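PDB 5MP7: ribose-phosphate pyrophosphokinase from Mycobacterium smegmatis, which probably makes phosphoribosyl pyrophosphate (PRPP), a precursor for nucleotide biosynthesis, by transferring the pyrophosphoryl group of ATP to ribose 5-phosphate with the help of magnesium. Local coordinates for residues Met172-Pro177 / Gly193-Ala198. Residues are numbered along the deposited sequence; the frame is centred on the assembly and turned at random.
Sequences MVVVSP and GGVPLA
The peptide planes of 172-176 and 196-198 run side by side, Val174 paired in parallel with Leu197 and Val175 with Ala198 within a mixed sheet, with Val174 and Leu197 on one face and Val173, Val175 and Ala198 on the other. At the entry end, the Pro196 ring sets CD 3.6 Å from Met172 O. Three hydrogen bonds knit the strands: Val174 N to Pro196 O (3.0 Å), Ala198 N to Val174 O (2.9 Å) and Ser176 N to Ala198 O. On the first face, Val174 CG2 meets Val195 CG2 at 3.8 Å, the two side chains crossing at about a right angle. Leu197 CG is anti to the backbone N (chi1 -171°), which, with chi2 near 56°, helps bring CD1 to 3.4 Å from Val174 O. Ala185 of helix 182-191 packs against both Val174 and Leu197. On the second face, Val173 CG2 touches Pro196 CB, and Val175 CG2 lies 4.2 Å from Ala198 CB. This is a beta-alpha-beta crossover, helix 182-191 linking neighbouring parallel strands. Strand 172-176 also hydrogen-bonds to strand 225-230 through Val173 and Val175, so its backbone is tied on both flanks. The Ser176 N bond fixes the backbone two residues before Asp178, a predicted magnesium ligand, and Ser176 OG is hydrogen-bonded to Asp178 O, consistent with a steadied approach to that site.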
ATOM      1  N   MET A 172      50.739 -67.240   6.622  1.00 46.19           N
ATOM      2  CA  MET A 172      50.079 -66.082   7.235  1.00 50.15           C
ATOM      3  C   MET A 172      50.906 -65.334   8.299  1.00 46.62           C
ATOM      4  O   MET A 172      51.647 -65.931   9.036  1.00 45.88           O
ATOM      5  CB  MET A 172      48.736 -66.519   7.832  1.00 56.76           C
ATOM      6  CG  MET A 172      47.697 -66.923   6.775  1.00 63.32           C
ATOM      7  SD  MET A 172      46.048 -67.294   7.458  1.00 63.98           S
ATOM      8  CE  MET A 172      46.282 -68.925   8.173  1.00 66.25           C
ATOM      9  N   VAL A 173      50.742 -64.019   8.350  1.00 41.35           N
ATOM     10  CA  VAL A 173      51.153 -63.241   9.494  1.00 38.40           C
ATOM     11  C   VAL A 173      49.949 -62.346   9.900  1.00 37.21           C
ATOM     12  O   VAL A 173      49.251 -61.780   9.041  1.00 32.26           O
ATOM     13  CB  VAL A 173      52.469 -62.450   9.213  1.00 43.32           C
ATOM     14  CG1 VAL A 173      52.269 -61.373   8.166  1.00 42.85           C
ATOM     15  CG2 VAL A 173      53.016 -61.787  10.468  1.00 44.08           C
ATOM     16  N   VAL A 174      49.642 -62.283  11.204  1.00 33.56           N
ATOM     17  CA  VAL A 174      48.574 -61.416  11.689  1.00 29.31           C
ATOM     18  C   VAL A 174      49.202 -60.071  11.948  1.00 30.38           C
ATOM     19  O   VAL A 174      50.240 -60.002  12.577  1.00 32.87           O
ATOM     20  CB  VAL A 174      47.897 -61.986  12.933  1.00 27.52           C
ATOM     21  CG1 VAL A 174      46.782 -61.084  13.378  1.00 28.32           C
ATOM     22  CG2 VAL A 174      47.281 -63.324  12.629  1.00 28.37           C
ATOM     23  N   VAL A 175      48.595 -59.003  11.452  1.00 32.22           N
ATOM     24  CA  VAL A 175      49.143 -57.643  11.595  1.00 31.00           C
ATOM     25  C   VAL A 175      48.135 -56.732  12.278  1.00 32.44           C
ATOM     26  O   VAL A 175      46.974 -56.648  11.867  1.00 30.47           O
ATOM     27  CB  VAL A 175      49.493 -57.039  10.242  1.00 32.16           C
ATOM     28  CG1 VAL A 175      50.156 -55.687  10.409  1.00 33.38           C
ATOM     29  CG2 VAL A 175      50.407 -57.977   9.478  1.00 36.26           C
ATOM     30  N   SER A 176      48.580 -56.029  13.303  1.00 33.21           N
ATOM     31  CA  SER A 176      47.758 -55.017  13.945  1.00 35.94           C
ATOM     32  C   SER A 176      48.070 -53.639  13.352  1.00 36.47           C
ATOM     33  O   SER A 176      49.218 -53.245  13.249  1.00 35.93           O
ATOM     34  CB  SER A 176      48.024 -54.999  15.435  1.00 38.22           C
ATOM     35  OG  SER A 176      47.111 -54.110  16.060  1.00 43.99           O
ATOM     36  N   PRO A 177      47.048 -52.888  12.955  1.00 40.35           N
ATOM     37  CA  PRO A 177      47.294 -51.594  12.299  1.00 43.94           C
ATOM     38  C   PRO A 177      47.780 -50.507  13.250  1.00 49.34           C
ATOM     39  O   PRO A 177      48.184 -49.438  12.790  1.00 49.52           O
ATOM     40  CB  PRO A 177      45.945 -51.227  11.687  1.00 44.07           C
ATOM     41  CG  PRO A 177      44.948 -52.071  12.403  1.00 42.97           C
ATOM     42  CD  PRO A 177      45.626 -53.202  13.081  1.00 40.32           C
ATOM     43  N   GLY A 193      46.409 -71.065  14.216  1.00 46.44           N
ATOM     44  CA  GLY A 193      47.454 -72.095  14.298  1.00 47.39           C
ATOM     45  C   GLY A 193      48.831 -71.638  14.768  1.00 48.02           C
ATOM     46  O   GLY A 193      49.837 -72.259  14.431  1.00 57.71           O
ATOM     47  N   GLY A 194      48.903 -70.557  15.537  1.00 48.75           N
ATOM     48  CA  GLY A 194      50.177 -70.064  16.071  1.00 49.98           C
ATOM     49  C   GLY A 194      51.098 -69.416  15.046  1.00 51.27           C
ATOM     50  O   GLY A 194      52.295 -69.628  15.071  1.00 56.95           O
ATOM     51  N   VAL A 195      50.536 -68.588  14.181  1.00 45.82           N
ATOM     52  CA  VAL A 195      51.308 -67.914  13.167  1.00 42.03           C
ATOM     53  C   VAL A 195      51.995 -66.662  13.757  1.00 43.77           C
ATOM     54  O   VAL A 195      51.624 -66.203  14.832  1.00 44.59           O
ATOM     55  CB  VAL A 195      50.414 -67.581  11.937  1.00 46.15           C
ATOM     56  CG1 VAL A 195      49.624 -68.818  11.504  1.00 45.77           C
ATOM     57  CG2 VAL A 195      49.467 -66.403  12.194  1.00 49.09           C
ATOM     58  N   PRO A 196      52.968 -66.078  13.037  1.00 37.77           N
ATOM     59  CA  PRO A 196      53.640 -64.883  13.529  1.00 37.70           C
ATOM     60  C   PRO A 196      52.789 -63.620  13.557  1.00 38.60           C
ATOM     61  O   PRO A 196      51.704 -63.563  12.958  1.00 44.37           O
ATOM     62  CB  PRO A 196      54.843 -64.689  12.571  1.00 37.08           C
ATOM     63  CG  PRO A 196      54.715 -65.700  11.521  1.00 39.37           C
ATOM     64  CD  PRO A 196      53.644 -66.683  11.888  1.00 38.73           C
ATOM     65  N   LEU A 197      53.352 -62.597  14.176  1.00 35.33           N
ATOM     66  CA  LEU A 197      52.662 -61.381  14.496  1.00 36.37           C
ATOM     67  C   LEU A 197      53.472 -60.176  14.087  1.00 32.39           C
ATOM     68  O   LEU A 197      54.673 -60.179  14.179  1.00 38.15           O
ATOM     69  CB  LEU A 197      52.422 -61.371  15.998  1.00 43.16           C
ATOM     70  CG  LEU A 197      51.520 -60.309  16.623  1.00 47.12           C
ATOM     71  CD1 LEU A 197      50.147 -60.304  15.987  1.00 50.00           C
ATOM     72  CD2 LEU A 197      51.386 -60.620  18.103  1.00 50.94           C
ATOM     73  N   ALA A 198      52.808 -59.135  13.630  1.00 32.11           N
ATOM     74  CA  ALA A 198      53.447 -57.843  13.304  1.00 30.83           C
ATOM     75  C   ALA A 198      52.496 -56.690  13.580  1.00 29.31           C
ATOM     76  O   ALA A 198      51.291 -56.892  13.724  1.00 32.21           O
ATOM     77  CB  ALA A 198      53.874 -57.814  11.855  1.00 30.82           C
TER